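Local structure of uncharacterized conserved protein (Idiomarina loihiensis, 2QSD) at residues K9-P20 / T51-H62. The protein is of unknown function and belongs to the DUF1543 family of conserved proteins. Residues are numbered along the deposited sequence; the frame is centred on the assembly and turned at random.
Sequences KLFLVYVGGTAP and TQKGLHLDSFVH
The His56 ring lies flat over the backbone of Gly16. Gly16 CA sits 4.0 Å from the ring centroid, a CH-pi contact on the ring face. A CB on Gly16 would clash with His56 CE1, which fits the glycine there. His56 CG stands between its own backbone N and carbonyl carbon (chi1 53°), and this folds the ring over the glycine. Both ring nitrogens are held. His56 ND1 donates to Asp58 OD1 at 2.7 Å, in the ring plane of His56, on the syn side of the carboxylate but 31° out of its plane; His56 NE2 bonds to Glu25. Tyr175 stacks on the ring. With an alanine in place of His56, Asp58 OD1 and Glu25 are likely to lose the ring that bonds both, and the Gly16 backbone its cover.

Strands 9-17 and 56-62 pair antiparallel, inside a sheet where 9-17 also pairs with 26-34. A classic beta bulge interrupts them: Asp58 and Ser59 both face Tyr14. Tyr14 O takes a bond from Asp58 N at 2.8 Å and a weak one from Ser59 N. Asp58 CB packs 3.7 Å from Tyr14 CD2. Ser59 OG lies close to Tyr14 CB but bonds to Tyr102.

On the other face, Leu57 CD1 reaches both Val13 CB and Val15 CG1, each at 3.8 Å. Leu57 CG is anti to the backbone N (chi1 -172°), which sends the branch across to these valines. Phe60 CB touches Val13 CG1 at 3.7 Å. Farther along, Lys9 lays its aliphatic chain over the His62 ring, with CG 3.9 Å from the ring centroid. Past Gly17, Thr51 N bonds to Thr18 O, and their side chains lie side by side.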
# COMPACT_ATOMS: atom_id res chain seq x y z
N LYS A 9 -12.60 -18.10 -15.18
CA LYS A 9 -13.05 -16.78 -14.77
C LYS A 9 -11.85 -15.85 -14.62
O LYS A 9 -10.77 -16.28 -14.20
CB LYS A 9 -13.79 -16.89 -13.44
CG LYS A 9 -15.13 -17.63 -13.50
CD LYS A 9 -15.65 -17.90 -12.08
CE LYS A 9 -17.03 -18.54 -12.09
NZ LYS A 9 -17.01 -19.92 -12.65
N LEU A 10 -12.03 -14.59 -14.99
CA LEU A 10 -11.04 -13.56 -14.71
C LEU A 10 -11.35 -12.92 -13.36
O LEU A 10 -12.43 -12.36 -13.15
CB LEU A 10 -11.01 -12.50 -15.81
CG LEU A 10 -10.03 -11.33 -15.61
CD1 LEU A 10 -8.58 -11.80 -15.67
CD2 LEU A 10 -10.27 -10.23 -16.63
N PHE A 11 -10.40 -13.02 -12.44
CA PHE A 11 -10.52 -12.41 -11.13
C PHE A 11 -9.54 -11.26 -10.97
O PHE A 11 -8.38 -11.35 -11.39
CB PHE A 11 -10.24 -13.42 -10.04
CG PHE A 11 -11.22 -14.56 -9.96
CD1 PHE A 11 -10.89 -15.81 -10.49
CD2 PHE A 11 -12.45 -14.40 -9.33
CE1 PHE A 11 -11.77 -16.88 -10.39
CE2 PHE A 11 -13.34 -15.47 -9.23
CZ PHE A 11 -13.00 -16.71 -9.76
N LEU A 12 -10.02 -10.18 -10.37
CA LEU A 12 -9.16 -9.12 -9.90
C LEU A 12 -9.08 -9.24 -8.38
O LEU A 12 -10.09 -9.13 -7.70
CB LEU A 12 -9.67 -7.77 -10.42
CG LEU A 12 -9.90 -6.38 -9.79
CD1 LEU A 12 -9.09 -6.02 -8.57
CD2 LEU A 12 -9.70 -5.32 -10.87
N VAL A 13 -7.88 -9.50 -7.87
CA VAL A 13 -7.69 -9.77 -6.44
C VAL A 13 -6.82 -8.71 -5.77
O VAL A 13 -5.84 -8.24 -6.34
CB VAL A 13 -7.09 -11.20 -6.19
CG1 VAL A 13 -8.01 -12.28 -6.70
CG2 VAL A 13 -5.74 -11.36 -6.83
N TYR A 14 -7.20 -8.34 -4.56
CA TYR A 14 -6.46 -7.37 -3.77
C TYR A 14 -5.78 -8.16 -2.66
O TYR A 14 -6.44 -8.74 -1.81
CB TYR A 14 -7.43 -6.34 -3.21
CG TYR A 14 -6.83 -5.17 -2.46
CD1 TYR A 14 -6.01 -4.24 -3.09
CD2 TYR A 14 -7.13 -4.98 -1.11
CE1 TYR A 14 -5.48 -3.15 -2.40
CE2 TYR A 14 -6.60 -3.89 -0.40
CZ TYR A 14 -5.78 -2.98 -1.05
OH TYR A 14 -5.26 -1.91 -0.37
N VAL A 15 -4.46 -8.21 -2.71
CA VAL A 15 -3.71 -9.04 -1.78
C VAL A 15 -2.81 -8.20 -0.91
O VAL A 15 -2.46 -7.07 -1.28
CB VAL A 15 -2.92 -10.15 -2.50
CG1 VAL A 15 -3.86 -11.13 -3.14
CG2 VAL A 15 -1.99 -9.56 -3.55
N GLY A 16 -2.43 -8.74 0.24
CA GLY A 16 -1.62 -8.02 1.21
C GLY A 16 -0.56 -8.88 1.84
O GLY A 16 -0.66 -10.11 1.88
N GLY A 17 0.48 -8.23 2.35
CA GLY A 17 1.59 -8.93 2.97
C GLY A 17 2.77 -8.02 3.18
O GLY A 17 2.66 -6.79 3.10
N THR A 18 3.93 -8.63 3.42
CA THR A 18 5.12 -7.87 3.74
C THR A 18 6.17 -7.96 2.62
O THR A 18 6.08 -8.81 1.73
CB THR A 18 5.68 -8.28 5.13
OG1 THR A 18 6.74 -7.39 5.50
CG2 THR A 18 6.19 -9.71 5.14
N ALA A 19 7.14 -7.05 2.65
CA ALA A 19 8.33 -7.12 1.80
C ALA A 19 9.54 -6.64 2.60
O ALA A 19 9.38 -5.84 3.53
CB ALA A 19 8.13 -6.27 0.54
N PRO A 20 10.76 -7.13 2.26
CA PRO A 20 11.95 -6.72 3.01
C PRO A 20 12.22 -5.22 2.93
O PRO A 20 12.17 -4.63 1.85
CB PRO A 20 13.08 -7.49 2.33
CG PRO A 20 12.40 -8.67 1.70
CD PRO A 20 11.10 -8.11 1.21
N THR A 51 7.34 -10.78 0.23
CA THR A 51 7.62 -11.97 1.02
C THR A 51 6.40 -12.89 1.03
O THR A 51 5.27 -12.43 1.23
CB THR A 51 7.99 -11.55 2.46
OG1 THR A 51 9.19 -10.77 2.43
CG2 THR A 51 8.18 -12.76 3.39
N GLN A 52 6.63 -14.18 0.82
CA GLN A 52 5.57 -15.19 0.76
C GLN A 52 4.88 -15.45 2.09
O GLN A 52 3.66 -15.61 2.12
CB GLN A 52 6.10 -16.51 0.18
CG GLN A 52 6.56 -16.42 -1.27
CD GLN A 52 5.44 -16.11 -2.25
OE1 GLN A 52 4.31 -16.58 -2.09
NE2 GLN A 52 5.75 -15.32 -3.28
N LYS A 53 5.65 -15.49 3.17
CA LYS A 53 5.10 -15.79 4.49
C LYS A 53 4.14 -14.70 4.98
O LYS A 53 4.52 -13.53 5.12
CB LYS A 53 6.22 -16.02 5.51
CG LYS A 53 5.73 -16.37 6.91
CD LYS A 53 6.81 -17.07 7.71
CE LYS A 53 6.41 -17.25 9.16
NZ LYS A 53 6.65 -16.00 9.96
N GLY A 54 2.89 -15.10 5.22
CA GLY A 54 1.87 -14.22 5.78
C GLY A 54 0.99 -13.56 4.74
O GLY A 54 0.19 -12.69 5.07
N LEU A 55 1.14 -13.98 3.49
CA LEU A 55 0.36 -13.46 2.38
C LEU A 55 -1.12 -13.74 2.59
O LEU A 55 -1.52 -14.84 2.96
CB LEU A 55 0.84 -14.07 1.05
CG LEU A 55 0.20 -13.66 -0.27
CD1 LEU A 55 0.38 -12.17 -0.54
CD2 LEU A 55 0.79 -14.47 -1.40
N HIS A 56 -1.94 -12.71 2.37
CA HIS A 56 -3.37 -12.83 2.57
C HIS A 56 -4.16 -12.12 1.49
O HIS A 56 -3.72 -11.09 0.97
CB HIS A 56 -3.78 -12.32 3.96
CG HIS A 56 -3.30 -10.93 4.26
ND1 HIS A 56 -4.09 -9.81 4.06
CD2 HIS A 56 -2.12 -10.48 4.74
CE1 HIS A 56 -3.41 -8.73 4.41
NE2 HIS A 56 -2.21 -9.11 4.82
N LEU A 57 -5.31 -12.69 1.18
CA LEU A 57 -6.27 -12.11 0.26
C LEU A 57 -7.20 -11.17 1.03
O LEU A 57 -7.70 -11.54 2.10
CB LEU A 57 -7.07 -13.26 -0.34
CG LEU A 57 -8.05 -13.00 -1.48
CD1 LEU A 57 -7.30 -12.82 -2.78
CD2 LEU A 57 -8.99 -14.18 -1.54
N ASP A 58 -7.42 -9.97 0.51
CA ASP A 58 -8.25 -8.97 1.20
C ASP A 58 -9.58 -8.65 0.53
O ASP A 58 -10.59 -8.46 1.21
CB ASP A 58 -7.46 -7.68 1.45
CG ASP A 58 -6.41 -7.85 2.55
OD1 ASP A 58 -6.46 -8.87 3.27
OD2 ASP A 58 -5.54 -6.96 2.69
N SER A 59 -9.58 -8.56 -0.80
CA SER A 59 -10.82 -8.50 -1.57
C SER A 59 -10.59 -9.05 -2.97
O SER A 59 -9.45 -9.16 -3.42
CB SER A 59 -11.39 -7.08 -1.63
OG SER A 59 -10.55 -6.21 -2.34
N PHE A 60 -11.68 -9.40 -3.64
CA PHE A 60 -11.64 -9.80 -5.03
C PHE A 60 -12.97 -9.56 -5.73
O PHE A 60 -14.01 -9.42 -5.08
CB PHE A 60 -11.22 -11.27 -5.19
CG PHE A 60 -12.24 -12.27 -4.71
CD1 PHE A 60 -12.18 -12.78 -3.42
CD2 PHE A 60 -13.25 -12.72 -5.56
CE1 PHE A 60 -13.11 -13.70 -2.98
CE2 PHE A 60 -14.19 -13.64 -5.12
CZ PHE A 60 -14.12 -14.14 -3.83
N VAL A 61 -12.93 -9.53 -7.06
CA VAL A 61 -14.12 -9.51 -7.88
C VAL A 61 -13.92 -10.36 -9.12
O VAL A 61 -12.85 -10.34 -9.74
CB VAL A 61 -14.56 -8.05 -8.23
CG1 VAL A 61 -13.42 -7.25 -8.86
CG2 VAL A 61 -15.81 -8.04 -9.11
N HIS A 62 -14.92 -11.17 -9.45
CA HIS A 62 -15.00 -11.86 -10.73
C HIS A 62 -15.40 -10.82 -11.75
O HIS A 62 -16.49 -10.26 -11.68
CB HIS A 62 -16.02 -13.00 -10.65
CG HIS A 62 -16.38 -13.61 -11.97
ND1 HIS A 62 -17.62 -14.16 -12.21
CD2 HIS A 62 -15.67 -13.78 -13.11
CE1 HIS A 62 -17.66 -14.63 -13.45
NE2 HIS A 62 -16.49 -14.41 -14.01
O HOH W 1 -14.21 -13.47 -16.23
O HOH W 2 3.80 -11.50 3.47